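Local atomic coordinates of putative transcriptional regulator, IclR family (Arthrobacter aurescens, PDB entry 3OBF), a protein that probably regulates transcription by binding DNA, as in the IclR family, and is represented here by its C-terminal, GAF-like domain. Residues V139-P144 against G157-A162. Residues are numbered along the deposited sequence; the frame is centred on the assembly and turned at random. Where two conformers were deposited one is given.
Sequences VLIPAP and GEACAA
Cys160 is the bump of this contact: its side chain descends from the helix against the flank of the notch between Val139 and Ile141, two residues whose side chains rise from the same face of the strand. It lies off the row of these two side chains, on the side to which Val139 O projects. SG, anti to the backbone N (chi1 -171°), points at the strand backbone and comes to 3.2 Å from Val139 O. One wall of the notch is Val139 CG1, likewise anti to its own backbone N and 4.0 Å from Cys160 SG. The other wall is Ile141, extended along its chain (chi2 175°), so that CD1 reaches up alongside the thiol's stem and lies 3.8 Å from Cys160 CB. The same methyl brushes Ala159 CB at 4.4 Å, one residue back on the helix. Leu140, between the two walls, points to the opposite face of the sheet. The strand and helix segments run nearly antiparallel (154°), their axes 8.4 Å apart at closest approach, close enough for the short Cys160 side chain to reach the strand backbone. Leu16 of helix 3-20 touches Val139, Ile141 and Ala159, while Val124 and Ser126 of the adjacent strand 121-129 touch Cys160 on the Val139 O side. Thus the C-terminal helix 150-170 packs on the antiparallel sheet of this GAF-related domain through the strand that directly precedes it in the chain. Val139 is backbone-bonded to Ser126. SG nears a carbonyl oxygen, yet no hydrogen bond joins the two segments; the contact rests on apolar packing and close shape, with little directional polarity.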
ATOM      1  N   VAL A 139       3.490   3.878  -1.085  1.00 24.15           N
ATOM      2  CA  VAL A 139       2.558   4.640  -1.913  1.00 23.94           C
ATOM      3  C   VAL A 139       1.328   3.773  -2.218  1.00 23.90           C
ATOM      4  O   VAL A 139       1.478   2.596  -2.574  1.00 23.52           O
ATOM      5  CB  VAL A 139       3.249   5.088  -3.207  1.00 24.21           C
ATOM      6  CG1 VAL A 139       2.213   5.789  -4.181  1.00 23.99           C
ATOM      7  CG2 VAL A 139       4.465   6.009  -2.863  1.00 23.51           C
ATOM      8  N   LEU A 140       0.135   4.348  -2.047  1.00 23.48           N
ATOM      9  CA  LEU A 140      -1.124   3.659  -2.281  1.00 23.74           C
ATOM     10  C   LEU A 140      -1.923   4.367  -3.392  1.00 23.98           C
ATOM     11  O   LEU A 140      -2.007   5.599  -3.413  1.00 22.76           O
ATOM     12  CB  LEU A 140      -1.951   3.619  -0.982  1.00 24.35           C
ATOM     13  CG  LEU A 140      -3.445   3.201  -0.992  1.00 25.25           C
ATOM     14  CD1 LEU A 140      -3.615   1.735  -1.386  1.00 25.58           C
ATOM     15  CD2 LEU A 140      -4.187   3.507   0.369  1.00 25.32           C
ATOM     16  N   ILE A 141      -2.486   3.575  -4.313  1.00 24.35           N
ATOM     17  CA  ILE A 141      -3.487   4.057  -5.234  1.00 24.58           C
ATOM     18  C   ILE A 141      -4.770   3.301  -4.908  1.00 26.11           C
ATOM     19  O   ILE A 141      -4.903   2.115  -5.248  1.00 26.55           O
ATOM     20  CB  ILE A 141      -3.110   3.861  -6.753  1.00 25.08           C
ATOM     21  CG1 ILE A 141      -1.764   4.533  -7.111  1.00 23.59           C
ATOM     22  CG2 ILE A 141      -4.257   4.423  -7.651  1.00 23.75           C
ATOM     23  CD1 ILE A 141      -1.294   4.259  -8.569  1.00 24.70           C
ATOM     24  N   PRO A 142      -5.709   3.957  -4.208  1.00 26.95           N
ATOM     25  CA  PRO A 142      -7.043   3.351  -4.077  1.00 28.19           C
ATOM     26  C   PRO A 142      -7.970   3.816  -5.204  1.00 29.76           C
ATOM     27  O   PRO A 142      -7.807   4.919  -5.694  1.00 30.91           O
ATOM     28  CB  PRO A 142      -7.520   3.892  -2.743  1.00 28.04           C
ATOM     29  CG  PRO A 142      -6.830   5.364  -2.667  1.00 27.51           C
ATOM     30  CD  PRO A 142      -5.616   5.288  -3.567  1.00 26.76           C
ATOM     31  N   ALA A 143      -8.925   2.996  -5.623  1.00 32.20           N
ATOM     32  CA  ALA A 143      -9.857   3.369  -6.701  1.00 34.33           C
ATOM     33  C   ALA A 143     -11.205   2.612  -6.556  1.00 36.71           C
ATOM     34  O   ALA A 143     -11.253   1.549  -5.916  1.00 36.61           O
ATOM     35  CB  ALA A 143      -9.223   3.096  -8.066  1.00 33.36           C
ATOM     36  N   PRO A 144     -12.303   3.162  -7.116  1.00 38.91           N
ATOM     37  CA  PRO A 144     -13.554   2.362  -7.032  1.00 41.16           C
ATOM     38  C   PRO A 144     -13.530   1.170  -7.994  1.00 43.26           C
ATOM     39  O   PRO A 144     -13.095   1.320  -9.155  1.00 42.52           O
ATOM     40  CB  PRO A 144     -14.661   3.352  -7.404  1.00 41.49           C
ATOM     41  CG  PRO A 144     -13.962   4.603  -7.923  1.00 40.62           C
ATOM     42  CD  PRO A 144     -12.536   4.574  -7.485  1.00 38.84           C
ATOM     43  N   GLY A 157      -0.779  -0.603 -10.687  1.00 31.14           N
ATOM     44  CA  GLY A 157       0.309  -1.213  -9.916  1.00 31.30           C
ATOM     45  C   GLY A 157       1.681  -0.805 -10.414  1.00 31.49           C
ATOM     46  O   GLY A 157       2.572  -0.475  -9.625  1.00 31.58           O
ATOM     47  N   GLU A 158       1.860  -0.839 -11.728  0.50 31.66           N
ATOM     48  CA  GLU A 158       3.125  -0.424 -12.337  0.50 32.14           C
ATOM     49  C   GLU A 158       3.361   1.057 -12.080  0.50 31.35           C
ATOM     50  O   GLU A 158       4.474   1.471 -11.747  0.50 31.38           O
ATOM     51  CB  GLU A 158       3.116  -0.694 -13.849  0.50 32.69           C
ATOM     52  CG  GLU A 158       4.353  -0.187 -14.592  0.50 35.02           C
ATOM     53  CD  GLU A 158       4.360  -0.602 -16.072  0.50 38.23           C
ATOM     54  OE1 GLU A 158       3.613  -1.539 -16.435  0.50 39.38           O
ATOM     55  OE2 GLU A 158       5.121  -0.004 -16.868  0.50 40.12           O
ATOM     56  N   ALA A 159       2.308   1.852 -12.235  1.00 30.80           N
ATOM     57  CA  ALA A 159       2.402   3.281 -11.965  1.00 29.79           C
ATOM     58  C   ALA A 159       2.784   3.505 -10.494  1.00 28.89           C
ATOM     59  O   ALA A 159       3.646   4.333 -10.179  1.00 28.04           O
ATOM     60  CB  ALA A 159       1.077   3.975 -12.288  1.00 29.48           C
ATOM     61  N   CYS A 160       2.163   2.724  -9.613  1.00 28.23           N
ATOM     62  CA  CYS A 160       2.380   2.857  -8.184  1.00 27.82           C
ATOM     63  C   CYS A 160       3.828   2.528  -7.854  1.00 27.54           C
ATOM     64  O   CYS A 160       4.473   3.225  -7.097  1.00 27.17           O
ATOM     65  CB  CYS A 160       1.431   1.933  -7.434  1.00 28.23           C
ATOM     66  SG  CYS A 160       1.414   2.160  -5.699  1.00 28.75           S
ATOM     67  N   ALA A 161       4.328   1.450  -8.444  1.00 27.60           N
ATOM     68  CA  ALA A 161       5.667   0.995  -8.190  1.00 26.98           C
ATOM     69  C   ALA A 161       6.667   2.032  -8.733  1.00 27.22           C
ATOM     70  O   ALA A 161       7.694   2.305  -8.080  1.00 27.28           O
ATOM     71  CB  ALA A 161       5.881  -0.353  -8.847  1.00 27.29           C
ATOM     72  N   ALA A 162       6.356   2.617  -9.895  1.00 26.39           N
ATOM     73  CA  ALA A 162       7.242   3.631 -10.467  1.00 26.11           C
ATOM     74  C   ALA A 162       7.308   4.850  -9.571  1.00 25.54           C
ATOM     75  O   ALA A 162       8.388   5.352  -9.323  1.00 26.22           O
ATOM     76  CB  ALA A 162       6.827   4.019 -11.916  1.00 27.44           C
TER